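PA1221 (PDB 4DG8) belongs to the ANL superfamily of AMP-binding enzymes and also carries a phosphopantetheine attachment region. Local coordinates at residues 241-249 against 267-278; 288-297 against 323-333. All coordinates share one frame; numbering follows the deposited sequence.

Two ways of packing a helix against what follows a strand or helix are compared here. Contact 1 joins the helix of 241-249, which touches strand 206-209, to the end of helix 261-270 and the turns after it, which touch strand 256-260; in contact 2 the helix of 288-297 lies with the loop 323-333 over strand 304-309. Both are partly buried: proline, leucines, an isoleucine and a cysteine pack in contact 1, valines, leucines and an isoleucine in contact 2. At the outer side, the arginine of contact 1 meets a carboxylate edge to edge, nearly coplanar, whereas that of contact 2 is shared between a backbone carbonyl and a glutamate. Arg295 NH1 probably donates to Asp269 O, joining the contacts.

Contact 1: residues 241-249 against 267-278; sequences DPGVLRQLI and LVDLDPDCLGGL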
loop_
_atom_site.group_PDB
_atom_site.type_symbol
_atom_site.label_atom_id
_atom_site.label_comp_id
_atom_site.label_asym_id
_atom_site.label_seq_id
_atom_site.Cartn_x
_atom_site.Cartn_y
_atom_site.Cartn_z
ATOM N N ASP A 241 -3.626 4.199 17.623
ATOM C CA ASP A 241 -4.819 3.884 18.388
ATOM C C ASP A 241 -5.510 5.231 18.666
ATOM O O ASP A 241 -5.077 6.249 18.142
ATOM C CB ASP A 241 -4.481 3.119 19.684
ATOM C CG ASP A 241 -3.625 3.925 20.643
ATOM O OD1 ASP A 241 -3.569 5.178 20.530
ATOM O OD2 ASP A 241 -3.000 3.291 21.527
ATOM N N PRO A 242 -6.599 5.244 19.454
ATOM C CA PRO A 242 -7.312 6.522 19.629
ATOM C C PRO A 242 -6.467 7.600 20.282
ATOM O O PRO A 242 -6.541 8.756 19.873
ATOM C CB PRO A 242 -8.466 6.157 20.558
ATOM C CG PRO A 242 -8.727 4.692 20.276
ATOM C CD PRO A 242 -7.346 4.104 20.010
ATOM N N GLY A 243 -5.691 7.230 21.295
ATOM C CA GLY A 243 -4.862 8.186 22.001
ATOM C C GLY A 243 -3.783 8.762 21.104
ATOM O O GLY A 243 -3.629 9.985 21.009
ATOM N N VAL A 244 -3.042 7.884 20.434
ATOM C CA VAL A 244 -1.978 8.318 19.523
ATOM C C VAL A 244 -2.533 9.186 18.380
ATOM O O VAL A 244 -1.944 10.205 18.034
ATOM C CB VAL A 244 -1.156 7.120 18.959
ATOM C CG1 VAL A 244 -0.202 7.575 17.868
ATOM C CG2 VAL A 244 -0.387 6.401 20.084
ATOM N N LEU A 245 -3.667 8.794 17.807
ATOM C CA LEU A 245 -4.290 9.609 16.757
ATOM C C LEU A 245 -4.676 10.987 17.296
ATOM O O LEU A 245 -4.398 12.022 16.665
ATOM C CB LEU A 245 -5.531 8.920 16.163
ATOM C CG LEU A 245 -6.186 9.712 15.024
ATOM C CD1 LEU A 245 -5.147 10.075 13.948
ATOM C CD2 LEU A 245 -7.413 8.970 14.404
ATOM N N ARG A 246 -5.330 10.987 18.457
ATOM C CA ARG A 246 -5.717 12.227 19.124
ATOM C C ARG A 246 -4.513 13.149 19.333
ATOM O O ARG A 246 -4.617 14.365 19.174
ATOM C CB ARG A 246 -6.379 11.936 20.471
ATOM C CG ARG A 246 -7.885 11.679 20.416
ATOM C CD ARG A 246 -8.403 11.405 21.842
ATOM N NE ARG A 246 -9.804 10.991 21.875
ATOM C CZ ARG A 246 -10.835 11.821 22.001
ATOM N NH1 ARG A 246 -10.631 13.125 22.100
ATOM N NH2 ARG A 246 -12.077 11.351 22.020
ATOM N N GLN A 247 -3.367 12.568 19.682
ATOM C CA GLN A 247 -2.152 13.354 19.900
ATOM C C GLN A 247 -1.638 13.923 18.595
ATOM O O GLN A 247 -1.241 15.086 18.513
ATOM C CB GLN A 247 -1.050 12.480 20.466
ATOM C CG GLN A 247 -0.717 12.769 21.899
ATOM C CD GLN A 247 0.460 11.945 22.363
ATOM O OE1 GLN A 247 0.398 10.713 22.377
ATOM N NE2 GLN A 247 1.556 12.614 22.702
ATOM N N LEU A 248 -1.634 13.075 17.580
ATOM C CA LEU A 248 -1.097 13.455 16.283
ATOM C C LEU A 248 -1.924 14.571 15.640
ATOM O O LEU A 248 -1.375 15.442 14.973
ATOM C CB LEU A 248 -0.986 12.229 15.371
ATOM C CG LEU A 248 0.127 11.252 15.793
ATOM C CD1 LEU A 248 0.056 9.912 15.056
ATOM C CD2 LEU A 248 1.501 11.921 15.650
ATOM N N ILE A 249 -3.240 14.543 15.842
ATOM C CA ILE A 249 -4.091 15.633 15.377
ATOM C C ILE A 249 -3.922 16.880 16.258
ATOM O O ILE A 249 -3.641 17.967 15.770
ATOM C CB ILE A 249 -5.574 15.217 15.359
ATOM C CG1 ILE A 249 -5.799 14.106 14.330
ATOM C CG2 ILE A 249 -6.468 16.438 15.119
ATOM C CD1 ILE A 249 -7.152 13.412 14.444
ATOM N N LEU A 267 -11.151 2.023 15.597
ATOM C CA LEU A 267 -11.085 3.361 16.173
ATOM C C LEU A 267 -12.500 3.859 16.389
ATOM O O LEU A 267 -12.807 4.462 17.415
ATOM C CB LEU A 267 -10.306 4.314 15.263
ATOM C CG LEU A 267 -8.822 4.007 15.052
ATOM C CD1 LEU A 267 -8.217 5.011 14.077
ATOM C CD2 LEU A 267 -8.065 4.016 16.359
ATOM N N VAL A 268 -13.381 3.560 15.438
ATOM C CA VAL A 268 -14.757 4.017 15.540
ATOM C C VAL A 268 -15.535 3.331 16.656
ATOM O O VAL A 268 -16.307 3.992 17.341
ATOM C CB VAL A 268 -15.490 3.914 14.189
ATOM C CG1 VAL A 268 -16.994 4.090 14.375
ATOM C CG2 VAL A 268 -14.948 4.966 13.242
ATOM N N ASP A 269 -15.317 2.019 16.832
ATOM C CA ASP A 269 -15.888 1.213 17.931
ATOM C C ASP A 269 -15.461 1.743 19.294
ATOM O O ASP A 269 -16.271 1.873 20.217
ATOM C CB ASP A 269 -15.351 -0.236 17.894
ATOM C CG ASP A 269 -16.027 -1.124 16.847
ATOM O OD1 ASP A 269 -17.130 -0.790 16.372
ATOM O OD2 ASP A 269 -15.443 -2.188 16.522
ATOM N N LEU A 270 -14.157 1.968 19.427
ATOM C CA LEU A 270 -13.556 2.373 20.688
ATOM C C LEU A 270 -13.834 3.822 21.089
ATOM O O LEU A 270 -14.223 4.097 22.208
ATOM C CB LEU A 270 -12.035 2.220 20.590
ATOM C CG LEU A 270 -11.443 0.813 20.602
ATOM C CD1 LEU A 270 -9.920 0.878 20.443
ATOM C CD2 LEU A 270 -11.808 0.113 21.878
ATOM N N ASP A 271 -13.491 4.748 20.204
ATOM C CA ASP A 271 -13.562 6.169 20.510
ATOM C C ASP A 271 -13.791 6.992 19.235
ATOM O O ASP A 271 -12.849 7.568 18.689
ATOM C CB ASP A 271 -12.286 6.599 21.226
ATOM C CG ASP A 271 -12.211 8.099 21.441
ATOM O OD1 ASP A 271 -13.261 8.770 21.463
ATOM O OD2 ASP A 271 -11.085 8.604 21.584
ATOM N N PRO A 272 -15.031 7.023 18.741
ATOM C CA PRO A 272 -15.293 7.691 17.466
ATOM C C PRO A 272 -14.897 9.167 17.501
ATOM O O PRO A 272 -14.643 9.720 16.441
ATOM C CB PRO A 272 -16.813 7.544 17.298
ATOM C CG PRO A 272 -17.325 7.369 18.674
ATOM C CD PRO A 272 -16.268 6.562 19.386
ATOM N N ASP A 273 -14.850 9.794 18.677
ATOM C CA ASP A 273 -14.372 11.170 18.752
ATOM C C ASP A 273 -12.879 11.312 18.447
ATOM O O ASP A 273 -12.407 12.438 18.282
ATOM C CB ASP A 273 -14.685 11.829 20.109
ATOM C CG ASP A 273 -16.154 12.220 20.260
ATOM O OD1 ASP A 273 -16.907 12.185 19.259
ATOM O OD2 ASP A 273 -16.550 12.587 21.387
ATOM N N CYS A 274 -12.120 10.211 18.358
ATOM C CA CYS A 274 -10.685 10.374 18.073
ATOM C C CYS A 274 -10.419 10.911 16.657
ATOM O O CYS A 274 -9.312 11.339 16.330
ATOM C CB CYS A 274 -9.884 9.097 18.332
ATOM S SG CYS A 274 -10.025 7.816 17.081
ATOM N N LEU A 275 -11.442 10.894 15.822
ATOM C CA LEU A 275 -11.294 11.406 14.465
ATOM C C LEU A 275 -11.421 12.932 14.421
ATOM O O LEU A 275 -11.046 13.555 13.419
ATOM C CB LEU A 275 -12.330 10.777 13.542
ATOM C CG LEU A 275 -12.320 9.244 13.548
ATOM C CD1 LEU A 275 -13.455 8.719 12.676
ATOM C CD2 LEU A 275 -10.940 8.679 13.133
ATOM N N GLY A 276 -11.941 13.522 15.503
ATOM C CA GLY A 276 -12.203 14.954 15.537
ATOM C C GLY A 276 -10.990 15.772 15.118
ATOM O O GLY A 276 -9.877 15.531 15.590
ATOM N N GLY A 277 -11.189 16.741 14.226
ATOM C CA GLY A 277 -10.068 17.531 13.739
ATOM C C GLY A 277 -9.528 17.077 12.382
ATOM O O GLY A 277 -8.783 17.818 11.734
ATOM N N LEU A 278 -9.893 15.870 11.942
ATOM C CA LEU A 278 -9.603 15.452 10.558
ATOM C C LEU A 278 -10.514 16.167 9.564
ATOM O O LEU A 278 -11.730 16.243 9.762
ATOM C CB LEU A 278 -9.740 13.934 10.383
ATOM C CG LEU A 278 -8.676 13.072 11.062
ATOM C CD1 LEU A 278 -8.948 11.580 10.784
ATOM C CD2 LEU A 278 -7.282 13.473 10.592
HETATM O O HOH W 1 -14.039 12.616 23.687
#
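Arg246 and Asp271 meet side-on, guanidinium and carboxylate nearly coplanar, their planes 7° apart. Arg246 NE gives its hydrogen to Asp271 OD2 at 2.7 Å, and Arg246 NH2 reaches Asp271 OD1 at 2.9 Å, both bonds on syn lone pairs; a third, more bent one runs from NH2 to OD2, which therefore accepts twice. The arginine chain, extended from CG to NE, passes Cys274 CB with its CG at 3.9 Å, and Cys274 N lies over one face of the guanidinium. Asp271 presents its carboxylate with CG trans to the backbone nitrogen (chi1 173°). A water accepts from Arg246 NH2 and weakly donates to Asp273 OD2, while Asp273 OD1 is paired with Arg299.

Beneath this polar edge the packing is apolar. The ring of Pro242 lies against Leu267 and Leu270, its CD 3.7 Å from Leu267 CD2. Leu245 CD2 touches Leu275 CD2 at 3.8 Å and also packs on Cys274 SG, and Ile249 CD1 meets Leu278 CG at 3.7 Å, those two side chains crossing at about a right angle. At the start of the helix Asp241 OD1 caps Val244 N at 2.8 Å, an almost straight bond (172°). Three bonds between one guanidinium and one carboxylate should restrict the rotation of both groups, and the charges probably stabilise each other at the edge of an otherwise apolar helix-to-turn interface.

Contact 2: residues 288-297 against 323-333; sequences LSVPHVRRAL and VTDDDLEEDDI
Val293 overlaps Leu328 through its CG1 branch, which lies 3.7 Å from Leu328 CD2 and also meets Ile333 CD1, tip to tip, at 4.1 Å. One turn on, Leu297 reaches the same leucine and presses its CD1 on Val323 CG1 at 3.4 Å, tighter than usual for two carbons. Toward the start of the helix Val290 straddles the loop backbone: CG1, opposite the backbone nitrogen (chi1 176°), rests on Glu330 O, and CG2 on Asp331 O and the Asp332 backbone. Leu288 CD1 closes the row against Ile333 CB, the two side chains crossing at about a right angle.

Outside this apolar strip, Arg294 folds back at chi3 (78°) and brings NH1 to two acceptors near its guanidinium plane, both from the 3-10 turn 326-329. Arg294 NH1 bonds Leu328 O at 2.8 Å, coming from above the carbonyl plane, and Glu329 OE2 at 3.0 Å in a salt bridge, with the carboxylate turned nearly perpendicular (80°). A water completes the bridge from Arg294 NH2 to Glu329 OE2. Another water links Leu288 O to Ile333 N, satisfying both backbone groups. Inside the loop, Asp327 OD2 accepts from Thr324 N, and Asp327 OD1 is paired with Arg411.

Helix 290-299 and the loop connecting strands 319-322 and 337-338 thus cover strand 304-309 of a mixed sheet, whose Leu305 touches Val293 and Leu297. Within this AMP-binding region of an ANL-family protein, the Leu288 end of the contact comes near the bound adenosine monophosphate, its side chain about 5 Å away.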
loop_
_atom_site.group_PDB
_atom_site.type_symbol
_atom_site.label_atom_id
_atom_site.label_comp_id
_atom_site.label_asym_id
_atom_site.label_seq_id
_atom_site.Cartn_x
_atom_site.Cartn_y
_atom_site.Cartn_z
ATOM N N LEU A 288 -15.915 -1.808 3.000
ATOM C CA LEU A 288 -16.205 -0.960 4.137
ATOM C C LEU A 288 -17.436 -1.480 4.875
ATOM O O LEU A 288 -18.371 -2.029 4.270
ATOM C CB LEU A 288 -16.426 0.495 3.702
ATOM C CG LEU A 288 -15.324 1.234 2.938
ATOM C CD1 LEU A 288 -15.710 2.708 2.859
ATOM C CD2 LEU A 288 -13.953 1.062 3.603
ATOM N N SER A 289 -17.430 -1.287 6.187
ATOM C CA SER A 289 -18.557 -1.668 7.031
ATOM C C SER A 289 -19.493 -0.456 7.127
ATOM O O SER A 289 -19.183 0.541 7.776
ATOM C CB SER A 289 -18.040 -2.057 8.422
ATOM O OG SER A 289 -19.066 -2.073 9.384
ATOM N N VAL A 290 -20.650 -0.563 6.490
ATOM C CA VAL A 290 -21.622 0.509 6.522
ATOM C C VAL A 290 -21.990 0.911 7.963
ATOM O O VAL A 290 -22.094 2.095 8.260
ATOM C CB VAL A 290 -22.868 0.175 5.662
ATOM C CG1 VAL A 290 -23.927 1.277 5.780
ATOM C CG2 VAL A 290 -22.452 -0.030 4.184
ATOM N N PRO A 291 -22.176 -0.060 8.865
ATOM C CA PRO A 291 -22.521 0.391 10.224
ATOM C C PRO A 291 -21.447 1.276 10.881
ATOM O O PRO A 291 -21.796 2.197 11.625
ATOM C CB PRO A 291 -22.688 -0.923 10.993
ATOM C CG PRO A 291 -23.146 -1.903 9.931
ATOM C CD PRO A 291 -22.356 -1.517 8.694
ATOM N N HIS A 292 -20.171 1.005 10.616
ATOM C CA HIS A 292 -19.091 1.822 11.178
ATOM C C HIS A 292 -18.984 3.192 10.463
ATOM O O HIS A 292 -18.740 4.211 11.103
ATOM C CB HIS A 292 -17.749 1.065 11.127
ATOM C CG HIS A 292 -17.671 -0.092 12.077
ATOM N ND1 HIS A 292 -18.142 -1.353 11.765
ATOM C CD2 HIS A 292 -17.185 -0.174 13.338
ATOM C CE1 HIS A 292 -17.950 -2.157 12.795
ATOM N NE2 HIS A 292 -17.375 -1.466 13.763
ATOM N N VAL A 293 -19.181 3.211 9.142
ATOM C CA VAL A 293 -19.184 4.468 8.392
ATOM C C VAL A 293 -20.325 5.351 8.878
ATOM O O VAL A 293 -20.151 6.563 9.034
ATOM C CB VAL A 293 -19.294 4.250 6.856
ATOM C CG1 VAL A 293 -19.530 5.583 6.128
ATOM C CG2 VAL A 293 -18.053 3.559 6.327
ATOM N N ARG A 294 -21.482 4.736 9.119
ATOM C CA ARG A 294 -22.646 5.401 9.691
ATOM C C ARG A 294 -22.282 5.990 11.054
ATOM O O ARG A 294 -22.547 7.167 11.327
ATOM C CB ARG A 294 -23.827 4.416 9.865
ATOM C CG ARG A 294 -24.783 4.307 8.663
ATOM C CD ARG A 294 -25.941 3.313 8.921
ATOM N NE ARG A 294 -26.998 3.873 9.771
ATOM C CZ ARG A 294 -28.052 4.536 9.300
ATOM N NH1 ARG A 294 -28.178 4.714 7.991
ATOM N NH2 ARG A 294 -28.976 5.027 10.123
ATOM N N ARG A 295 -21.686 5.178 11.925
ATOM C CA ARG A 295 -21.369 5.697 13.256
ATOM C C ARG A 295 -20.403 6.913 13.171
ATOM O O ARG A 295 -20.593 7.956 13.843
ATOM C CB ARG A 295 -20.811 4.583 14.145
ATOM C CG ARG A 295 -20.770 4.961 15.607
ATOM C CD ARG A 295 -20.262 3.834 16.518
ATOM N NE ARG A 295 -20.194 4.325 17.893
ATOM C CZ ARG A 295 -19.404 3.822 18.829
ATOM N NH1 ARG A 295 -18.633 2.782 18.557
ATOM N NH2 ARG A 295 -19.394 4.350 20.040
ATOM N N ALA A 296 -19.395 6.785 12.307
ATOM C CA ALA A 296 -18.430 7.861 12.117
ATOM C C ALA A 296 -19.093 9.138 11.592
ATOM O O ALA A 296 -18.981 10.198 12.216
ATOM C CB ALA A 296 -17.256 7.428 11.206
ATOM N N LEU A 297 -19.800 9.040 10.467
ATOM C CA LEU A 297 -20.353 10.237 9.830
ATOM C C LEU A 297 -21.461 10.902 10.640
ATOM O O LEU A 297 -21.595 12.139 10.635
ATOM C CB LEU A 297 -20.792 9.958 8.393
ATOM C CG LEU A 297 -19.587 9.674 7.494
ATOM C CD1 LEU A 297 -20.024 9.515 6.053
ATOM C CD2 LEU A 297 -18.557 10.786 7.632
ATOM N N VAL A 323 -18.072 9.861 0.312
ATOM C CA VAL A 323 -19.262 9.287 0.926
ATOM C C VAL A 323 -20.347 10.323 1.171
ATOM O O VAL A 323 -20.073 11.363 1.761
ATOM C CB VAL A 323 -18.932 8.577 2.255
ATOM C CG1 VAL A 323 -20.242 8.098 2.923
ATOM C CG2 VAL A 323 -17.984 7.421 2.009
ATOM N N THR A 324 -21.572 10.054 0.715
ATOM C CA THR A 324 -22.664 10.986 0.967
ATOM C C THR A 324 -23.635 10.535 2.043
ATOM O O THR A 324 -23.605 9.396 2.520
ATOM C CB THR A 324 -23.544 11.239 -0.284
ATOM O OG1 THR A 324 -24.098 9.995 -0.751
ATOM C CG2 THR A 324 -22.749 11.916 -1.379
ATOM N N ASP A 325 -24.549 11.440 2.355
ATOM C CA ASP A 325 -25.626 11.177 3.292
ATOM C C ASP A 325 -26.475 9.977 2.853
ATOM O O ASP A 325 -26.790 9.100 3.653
ATOM C CB ASP A 325 -26.505 12.420 3.422
ATOM C CG ASP A 325 -27.603 12.231 4.428
ATOM O OD1 ASP A 325 -27.272 11.895 5.587
ATOM O OD2 ASP A 325 -28.792 12.379 4.053
ATOM N N ASP A 326 -26.841 9.944 1.576
ATOM C CA ASP A 326 -27.628 8.845 1.035
ATOM C C ASP A 326 -26.918 7.503 1.110
ATOM O O ASP A 326 -27.552 6.461 1.324
ATOM C CB ASP A 326 -27.966 9.128 -0.418
ATOM C CG ASP A 326 -29.410 9.441 -0.607
ATOM O OD1 ASP A 326 -30.059 9.794 0.397
ATOM O OD2 ASP A 326 -29.894 9.330 -1.751
ATOM N N ASP A 327 -25.604 7.524 0.905
ATOM C CA ASP A 327 -24.817 6.290 0.917
ATOM C C ASP A 327 -25.005 5.516 2.209
ATOM O O ASP A 327 -24.851 4.299 2.227
ATOM C CB ASP A 327 -23.329 6.579 0.688
ATOM C CG ASP A 327 -23.059 7.155 -0.687
ATOM O OD1 ASP A 327 -23.880 6.883 -1.605
ATOM O OD2 ASP A 327 -22.036 7.872 -0.844
ATOM N N LEU A 328 -25.340 6.227 3.283
ATOM C CA LEU A 328 -25.425 5.598 4.597
ATOM C C LEU A 328 -26.648 4.704 4.706
ATOM O O LEU A 328 -26.813 3.975 5.691
ATOM C CB LEU A 328 -25.450 6.651 5.697
ATOM C CG LEU A 328 -24.272 7.618 5.705
ATOM C CD1 LEU A 328 -24.479 8.630 6.812
ATOM C CD2 LEU A 328 -22.948 6.883 5.872
ATOM N N GLU A 329 -27.504 4.764 3.689
ATOM C CA GLU A 329 -28.691 3.931 3.646
ATOM C C GLU A 329 -28.498 2.663 2.816
ATOM O O GLU A 329 -29.423 1.870 2.700
ATOM C CB GLU A 329 -29.872 4.716 3.076
ATOM C CG GLU A 329 -30.209 5.963 3.848
ATOM C CD GLU A 329 -30.429 5.679 5.320
ATOM O OE1 GLU A 329 -31.205 4.750 5.648
ATOM O OE2 GLU A 329 -29.811 6.378 6.148
ATOM N N GLU A 330 -27.317 2.476 2.229
ATOM C CA GLU A 330 -27.115 1.346 1.324
ATOM C C GLU A 330 -26.475 0.152 2.030
ATOM O O GLU A 330 -25.985 0.284 3.160
ATOM C CB GLU A 330 -26.211 1.777 0.155
ATOM C CG GLU A 330 -26.664 3.048 -0.576
ATOM C CD GLU A 330 -27.518 2.768 -1.808
ATOM O OE1 GLU A 330 -27.801 1.584 -2.086
ATOM O OE2 GLU A 330 -27.901 3.732 -2.506
ATOM N N ASP A 331 -26.413 -0.985 1.328
ATOM C CA ASP A 331 -25.850 -2.224 1.874
ATOM C C ASP A 331 -24.330 -2.165 1.789
ATOM O O ASP A 331 -23.636 -2.917 2.460
ATOM C CB ASP A 331 -26.320 -3.455 1.081
ATOM C CG ASP A 331 -27.717 -3.938 1.469
ATOM O OD1 ASP A 331 -28.421 -3.272 2.258
ATOM O OD2 ASP A 331 -28.115 -5.005 0.947
ATOM N N ASP A 332 -23.820 -1.286 0.931
ATOM C CA ASP A 332 -22.379 -1.119 0.749
ATOM C C ASP A 332 -22.094 0.316 0.345
ATOM O O ASP A 332 -22.919 0.933 -0.307
ATOM C CB ASP A 332 -21.872 -2.041 -0.367
ATOM C CG ASP A 332 -22.486 -1.704 -1.732
ATOM O OD1 ASP A 332 -23.658 -2.075 -1.960
ATOM O OD2 ASP A 332 -21.806 -1.070 -2.576
ATOM N N ILE A 333 -20.922 0.835 0.712
ATOM C CA ILE A 333 -20.486 2.154 0.245
ATOM C C ILE A 333 -19.902 2.007 -1.154
ATOM O O ILE A 333 -18.991 1.199 -1.348
ATOM C CB ILE A 333 -19.370 2.734 1.138
ATOM C CG1 ILE A 333 -19.794 2.745 2.613
ATOM C CG2 ILE A 333 -18.956 4.130 0.652
ATOM C CD1 ILE A 333 -21.056 3.557 2.892
HETATM O O HOH W 2 -18.991 -1.154 1.656
HETATM O O HOH W 3 -31.152 6.377 8.432
#